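Local atomic coordinates of protein-glutamine gamma-glutamyltransferase (Pagrus major, PDB entry 1G0D), a protein that catalyses, in a calcium-dependent manner, the cross-linking of proteins through isopeptide bonds between glutamine and lysine side chains, and probably also binds GTP. Residues V231-W236 against C272-V278; P246-T250 against K671-G675. All coordinates share one frame; numbering follows the deposited sequence.

Contact 1: residues V231-W236 against C272-V278; sequences VLTGRW and CWVFAAV
Leu232 and Phe275 make the densest part of this contact, where strand 232-234 runs nearly antiparallel to the first turns of helix 272-286, the two axes 9.9 Å apart at an angle of 160°. Leu232 CD1 lies in the plane of the Phe275 ring, at its edge, 3.6 Å from Phe275 CD1. The same methyl meets Val274 CG1 at 3.8 Å and Val278 CG2 at 4.1 Å, so it touches Val274 and Phe275 on one helical turn and Val278 on the next. The rim of the phenylalanine continues along the strand: Phe275 CZ comes within 4.0 Å of Gly234 CA, where a side chain would have little room. With Phe275 CG anti to its carbonyl carbon (chi1 -66°), the ring leans off the helix toward the strand. Elsewhere the fit is looser: Thr233 and Arg235, both partly exposed, point away from the helix, and Val231 CG1 only brushes Val278 CG1 at 4.3 Å. Trp236 is partly exposed, but its six-membered ring packs closely, meeting Phe275 rim to rim, Trp236 CZ2 to Phe275 CE2 at 3.6 Å with the planes 76° apart; its CH2 lies 3.2 Å from the backbone N of catalytic Cys272. Exchanging Phe275 for an alanine would probably open a gap between Leu232 and Trp236 and leave the indole freer to shift beside the active-site cysteine. Ile255 of helix 253-261 covers the valine end, touching Val231, Leu232, Val274 and Val278, while at the other end Trp236 packs on Tyr515 and Cys272 faces His332 on strand 329-339, in the papain-like core that carries the Cys-His-Asp triad.

Contact 2: residues P246-T250 against K671-G675; sequences PYRWT and KDVKG
Tyr247 lays its ring alongside the Lys671-Asp672 backbone, its CE2 3.2 Å from Asp672 N. With chi1 77°, Tyr247 CG sits between the backbone N and the carbonyl carbon, and the ring lies against Lys671 and Asp672. The Asp672 carboxylate stands nearly perpendicular to it, planes 84° apart, with OD2 3.3 Å from Tyr247 CD2; the other oxygen, OD1, forms a salt bridge with Arg171. At the phenol end, Lys671 CB lies 3.3 Å from Tyr247 OH, and bends at the third and fourth torsions bring Lys671 NZ back to 3.0 Å from that hydroxyl. Asp666 binds both the hydroxyl and the lysine amine. Lys674 reaches the main chain instead: its NZ donates to Tyr247 O at 2.7 Å, in the carbonyl plane with a C=O...N angle of 155°. A water accepts from the same amine and donates to Trp249 O, and Asp664 completes its grip with a salt bridge. The tyrosine ring, charged side chains and a bound water thus join the loop before helix 253-261 to strand 673-682, an interdomain interface, as in the multidomain architecture of the transglutaminase family, between the catalytic core and the C-terminal immunoglobulin-like domain.

Contact 1 is buried core, apolar side chains sealing a strand and a helix of the catalytic domain; contact 2 is partly buried and more polar, joining that domain to the C-terminal one through a tyrosine ring, lysines, carbonyls and water. Their centres are about 14 Å apart, and they touch. Val274 CG2 lies 3.7 Å from Pro246 O, and Val274 CG1 4.0 Å from Trp249 CD1, so the loop 246-250 lies between helix 272-286 and strand 673-682. Trp273 CZ2 touches Pro246 O and Tyr247 CA. The loop is thus one link between the active-site helix and the C-terminal domain; strand 169-176 gives another, with Trp175 on Val274 and Arg171 on Asp672.

Contact 1: residues V231-W236 against C272-V278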
loop_
_atom_site.group_PDB
_atom_site.type_symbol
_atom_site.label_atom_id
_atom_site.label_comp_id
_atom_site.label_asym_id
_atom_site.label_seq_id
_atom_site.Cartn_x
_atom_site.Cartn_y
_atom_site.Cartn_z
ATOM N N VAL A 231 4.008 3.043 -13.012
ATOM C CA VAL A 231 2.758 2.318 -13.120
ATOM C C VAL A 231 1.538 3.203 -13.004
ATOM O O VAL A 231 0.527 2.957 -13.681
ATOM C CB VAL A 231 2.678 1.214 -12.061
ATOM C CG1 VAL A 231 1.229 0.539 -12.005
ATOM C CG2 VAL A 231 3.739 0.239 -12.377
ATOM N N LEU A 232 1.618 4.222 -12.152
ATOM C CA LEU A 232 0.491 5.121 -11.949
ATOM C C LEU A 232 0.874 6.579 -12.057
ATOM O O LEU A 232 2.007 6.977 -11.790
ATOM C CB LEU A 232 -0.101 4.918 -10.565
ATOM C CG LEU A 232 -0.992 3.714 -10.287
ATOM C CD1 LEU A 232 -0.976 3.418 -8.795
ATOM C CD2 LEU A 232 -2.407 4.000 -10.787
ATOM N N THR A 233 -0.114 7.380 -12.423
ATOM C CA THR A 233 0.045 8.809 -12.530
ATOM C C THR A 233 -0.641 9.355 -11.271
ATOM O O THR A 233 -1.760 8.948 -10.936
ATOM C CB THR A 233 -0.665 9.315 -13.817
ATOM O OG1 THR A 233 0.141 8.992 -14.955
ATOM C CG2 THR A 233 -0.867 10.802 -13.782
ATOM N N GLY A 234 0.020 10.252 -10.548
ATOM C CA GLY A 234 -0.620 10.789 -9.364
ATOM C C GLY A 234 -1.420 12.043 -9.666
ATOM O O GLY A 234 -1.003 12.875 -10.471
ATOM N N ARG A 235 -2.590 12.165 -9.042
ATOM C CA ARG A 235 -3.430 13.345 -9.189
ATOM C C ARG A 235 -3.967 13.579 -7.784
ATOM O O ARG A 235 -4.807 12.819 -7.297
ATOM C CB ARG A 235 -4.600 13.097 -10.113
ATOM C CG ARG A 235 -5.485 14.330 -10.314
ATOM C CD ARG A 235 -4.941 15.118 -11.487
ATOM N NE ARG A 235 -5.999 15.612 -12.347
ATOM C CZ ARG A 235 -5.841 15.872 -13.642
ATOM N NH1 ARG A 235 -6.862 16.320 -14.343
ATOM N NH2 ARG A 235 -4.666 15.686 -14.235
ATOM N N TRP A 236 -3.481 14.638 -7.143
ATOM C CA TRP A 236 -3.855 14.940 -5.790
ATOM C C TRP A 236 -5.138 15.694 -5.610
ATOM O O TRP A 236 -5.611 15.831 -4.479
ATOM C CB TRP A 236 -2.667 15.610 -5.100
ATOM C CG TRP A 236 -1.452 14.686 -5.229
ATOM C CD1 TRP A 236 -0.509 14.731 -6.207
ATOM C CD2 TRP A 236 -1.195 13.458 -4.490
ATOM N NE1 TRP A 236 0.309 13.607 -6.143
ATOM C CE2 TRP A 236 -0.094 12.819 -5.105
ATOM C CE3 TRP A 236 -1.795 12.845 -3.384
ATOM C CZ2 TRP A 236 0.416 11.609 -4.652
ATOM C CZ3 TRP A 236 -1.277 11.636 -2.932
ATOM C CH2 TRP A 236 -0.183 11.036 -3.571
ATOM N N CYS A 272 -1.563 8.324 -2.577
ATOM C CA CYS A 272 -0.712 7.526 -1.699
ATOM C C CYS A 272 -1.115 6.109 -1.308
ATOM O O CYS A 272 -0.297 5.208 -1.485
ATOM C CB CYS A 272 -0.273 8.325 -0.471
ATOM S SG CYS A 272 -1.436 8.467 0.808
ATOM N N TRP A 273 -2.324 5.859 -0.821
ATOM C CA TRP A 273 -2.682 4.466 -0.470
ATOM C C TRP A 273 -2.838 3.517 -1.692
ATOM O O TRP A 273 -2.721 2.298 -1.543
ATOM C CB TRP A 273 -3.948 4.404 0.411
ATOM C CG TRP A 273 -5.147 4.620 -0.377
ATOM C CD1 TRP A 273 -5.886 3.674 -1.025
ATOM C CD2 TRP A 273 -5.687 5.885 -0.757
ATOM N NE1 TRP A 273 -6.844 4.271 -1.796
ATOM C CE2 TRP A 273 -6.745 5.635 -1.652
ATOM C CE3 TRP A 273 -5.377 7.211 -0.433
ATOM C CZ2 TRP A 273 -7.496 6.666 -2.228
ATOM C CZ3 TRP A 273 -6.113 8.224 -0.998
ATOM C CH2 TRP A 273 -7.160 7.949 -1.886
ATOM N N VAL A 274 -3.113 4.047 -2.888
ATOM C CA VAL A 274 -3.210 3.207 -4.094
ATOM C C VAL A 274 -1.808 2.770 -4.602
ATOM O O VAL A 274 -1.666 1.704 -5.220
ATOM C CB VAL A 274 -3.896 3.957 -5.249
ATOM C CG1 VAL A 274 -3.969 3.071 -6.441
ATOM C CG2 VAL A 274 -5.257 4.334 -4.877
ATOM N N PHE A 275 -0.787 3.600 -4.338
ATOM C CA PHE A 275 0.614 3.340 -4.711
ATOM C C PHE A 275 1.119 2.256 -3.769
ATOM O O PHE A 275 1.819 1.351 -4.176
ATOM C CB PHE A 275 1.537 4.543 -4.434
ATOM C CG PHE A 275 1.268 5.749 -5.261
ATOM C CD1 PHE A 275 0.601 5.652 -6.476
ATOM C CD2 PHE A 275 1.589 7.016 -4.753
ATOM C CE1 PHE A 275 0.232 6.794 -7.166
ATOM C CE2 PHE A 275 1.229 8.185 -5.427
ATOM C CZ PHE A 275 0.546 8.076 -6.634
ATOM N N ALA A 276 0.807 2.398 -2.483
ATOM C CA ALA A 276 1.247 1.440 -1.485
ATOM C C ALA A 276 0.630 0.060 -1.753
ATOM O O ALA A 276 1.363 -0.937 -1.797
ATOM C CB ALA A 276 0.887 1.935 -0.114
ATOM N N ALA A 277 -0.692 -0.000 -1.946
ATOM C CA ALA A 277 -1.384 -1.254 -2.244
ATOM C C ALA A 277 -0.806 -1.892 -3.481
ATOM O O ALA A 277 -0.551 -3.067 -3.464
ATOM C CB ALA A 277 -2.794 -1.013 -2.476
ATOM N N VAL A 278 -0.596 -1.142 -4.563
ATOM C CA VAL A 278 -0.010 -1.727 -5.784
ATOM C C VAL A 278 1.433 -2.188 -5.495
ATOM O O VAL A 278 1.905 -3.166 -6.057
ATOM C CB VAL A 278 -0.022 -0.694 -6.950
ATOM C CG1 VAL A 278 0.784 -1.166 -8.126
ATOM C CG2 VAL A 278 -1.414 -0.440 -7.380
#

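Contact 2: residues P246-T250 against K671-G675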
loop_
_atom_site.group_PDB
_atom_site.type_symbol
_atom_site.label_atom_id
_atom_site.label_comp_id
_atom_site.label_asym_id
_atom_site.label_seq_id
_atom_site.Cartn_x
_atom_site.Cartn_y
_atom_site.Cartn_z
ATOM N N PRO A 246 -8.671 8.048 -8.012
ATOM C CA PRO A 246 -8.010 7.156 -7.057
ATOM C C PRO A 246 -8.924 6.452 -6.055
ATOM O O PRO A 246 -8.716 5.289 -5.731
ATOM C CB PRO A 246 -7.008 8.072 -6.364
ATOM C CG PRO A 246 -6.668 9.055 -7.392
ATOM C CD PRO A 246 -7.979 9.346 -8.083
ATOM N N TYR A 247 -9.938 7.148 -5.567
ATOM C CA TYR A 247 -10.832 6.565 -4.571
ATOM C C TYR A 247 -11.759 5.468 -5.129
ATOM O O TYR A 247 -12.527 4.845 -4.384
ATOM C CB TYR A 247 -11.645 7.685 -3.914
ATOM C CG TYR A 247 -12.756 8.158 -4.792
ATOM C CD1 TYR A 247 -12.559 9.205 -5.684
ATOM C CD2 TYR A 247 -13.990 7.508 -4.796
ATOM C CE1 TYR A 247 -13.561 9.594 -6.576
ATOM C CE2 TYR A 247 -14.998 7.881 -5.679
ATOM C CZ TYR A 247 -14.778 8.928 -6.575
ATOM O OH TYR A 247 -15.771 9.296 -7.465
ATOM N N ARG A 248 -11.659 5.224 -6.435
ATOM C CA ARG A 248 -12.479 4.227 -7.113
ATOM C C ARG A 248 -11.951 2.797 -7.010
ATOM O O ARG A 248 -12.713 1.857 -6.922
ATOM C CB ARG A 248 -12.584 4.559 -8.618
ATOM C CG ARG A 248 -13.604 5.625 -9.013
ATOM C CD ARG A 248 -14.983 5.048 -9.203
ATOM N NE ARG A 248 -15.451 5.128 -10.584
ATOM C CZ ARG A 248 -16.252 4.218 -11.134
ATOM N NH1 ARG A 248 -16.634 4.360 -12.388
ATOM N NH2 ARG A 248 -16.657 3.148 -10.434
ATOM N N TRP A 249 -10.644 2.627 -7.059
ATOM C CA TRP A 249 -10.097 1.295 -7.056
ATOM C C TRP A 249 -10.287 0.476 -5.804
ATOM O O TRP A 249 -10.110 0.963 -4.690
ATOM C CB TRP A 249 -8.612 1.334 -7.380
ATOM C CG TRP A 249 -8.183 2.277 -8.480
ATOM C CD1 TRP A 249 -7.530 3.455 -8.297
ATOM C CD2 TRP A 249 -8.162 2.029 -9.899
ATOM N NE1 TRP A 249 -7.094 3.950 -9.493
ATOM C CE2 TRP A 249 -7.460 3.104 -10.503
ATOM C CE3 TRP A 249 -8.659 1.007 -10.721
ATOM C CZ2 TRP A 249 -7.232 3.195 -11.898
ATOM C CZ3 TRP A 249 -8.428 1.092 -12.114
ATOM C CH2 TRP A 249 -7.716 2.185 -12.682
ATOM N N THR A 250 -10.630 -0.795 -6.002
ATOM C CA THR A 250 -10.802 -1.726 -4.886
ATOM C C THR A 250 -9.716 -2.803 -4.915
ATOM O O THR A 250 -9.728 -3.723 -4.104
ATOM C CB THR A 250 -12.164 -2.404 -4.938
ATOM O OG1 THR A 250 -12.542 -2.663 -6.301
ATOM C CG2 THR A 250 -13.180 -1.499 -4.305
ATOM N N LYS A 671 -20.273 9.669 -4.338
ATOM C CA LYS A 671 -19.007 9.072 -4.681
ATOM C C LYS A 671 -18.396 8.459 -3.450
ATOM O O LYS A 671 -18.727 8.878 -2.330
ATOM C CB LYS A 671 -18.048 10.139 -5.243
ATOM C CG LYS A 671 -18.677 11.195 -6.143
ATOM C CD LYS A 671 -17.672 12.256 -6.582
ATOM C CE LYS A 671 -17.629 12.353 -8.100
ATOM N NZ LYS A 671 -17.910 11.016 -8.761
ATOM N N ASP A 672 -17.507 7.474 -3.672
ATOM C CA ASP A 672 -16.785 6.814 -2.590
ATOM C C ASP A 672 -17.746 5.909 -1.807
ATOM O O ASP A 672 -17.917 6.033 -0.592
ATOM C CB ASP A 672 -16.163 7.916 -1.697
ATOM C CG ASP A 672 -14.902 7.480 -0.966
ATOM O OD1 ASP A 672 -14.723 7.906 0.198
ATOM O OD2 ASP A 672 -14.089 6.736 -1.544
ATOM N N VAL A 673 -18.421 5.008 -2.498
ATOM C CA VAL A 673 -19.330 4.111 -1.797
ATOM C C VAL A 673 -18.878 2.639 -1.945
ATOM O O VAL A 673 -18.836 2.103 -3.059
ATOM C CB VAL A 673 -20.781 4.294 -2.321
ATOM C CG1 VAL A 673 -21.713 3.377 -1.566
ATOM C CG2 VAL A 673 -21.210 5.746 -2.156
ATOM N N LYS A 674 -18.568 1.992 -0.810
ATOM C CA LYS A 674 -18.081 0.615 -0.805
ATOM C C LYS A 674 -18.847 -0.456 -0.023
ATOM O O LYS A 674 -19.759 -0.190 0.784
ATOM C CB LYS A 674 -16.628 0.569 -0.314
ATOM C CG LYS A 674 -15.838 1.835 -0.452
ATOM C CD LYS A 674 -15.586 2.070 -1.898
ATOM C CE LYS A 674 -14.345 2.858 -2.133
ATOM N NZ LYS A 674 -13.909 2.645 -3.535
ATOM N N GLY A 675 -18.395 -1.688 -0.268
ATOM C CA GLY A 675 -18.939 -2.879 0.364
ATOM C C GLY A 675 -18.010 -4.067 0.121
ATOM O O GLY A 675 -17.272 -4.060 -0.887
HETATM O O HOH W 1 -11.454 1.057 -2.545
#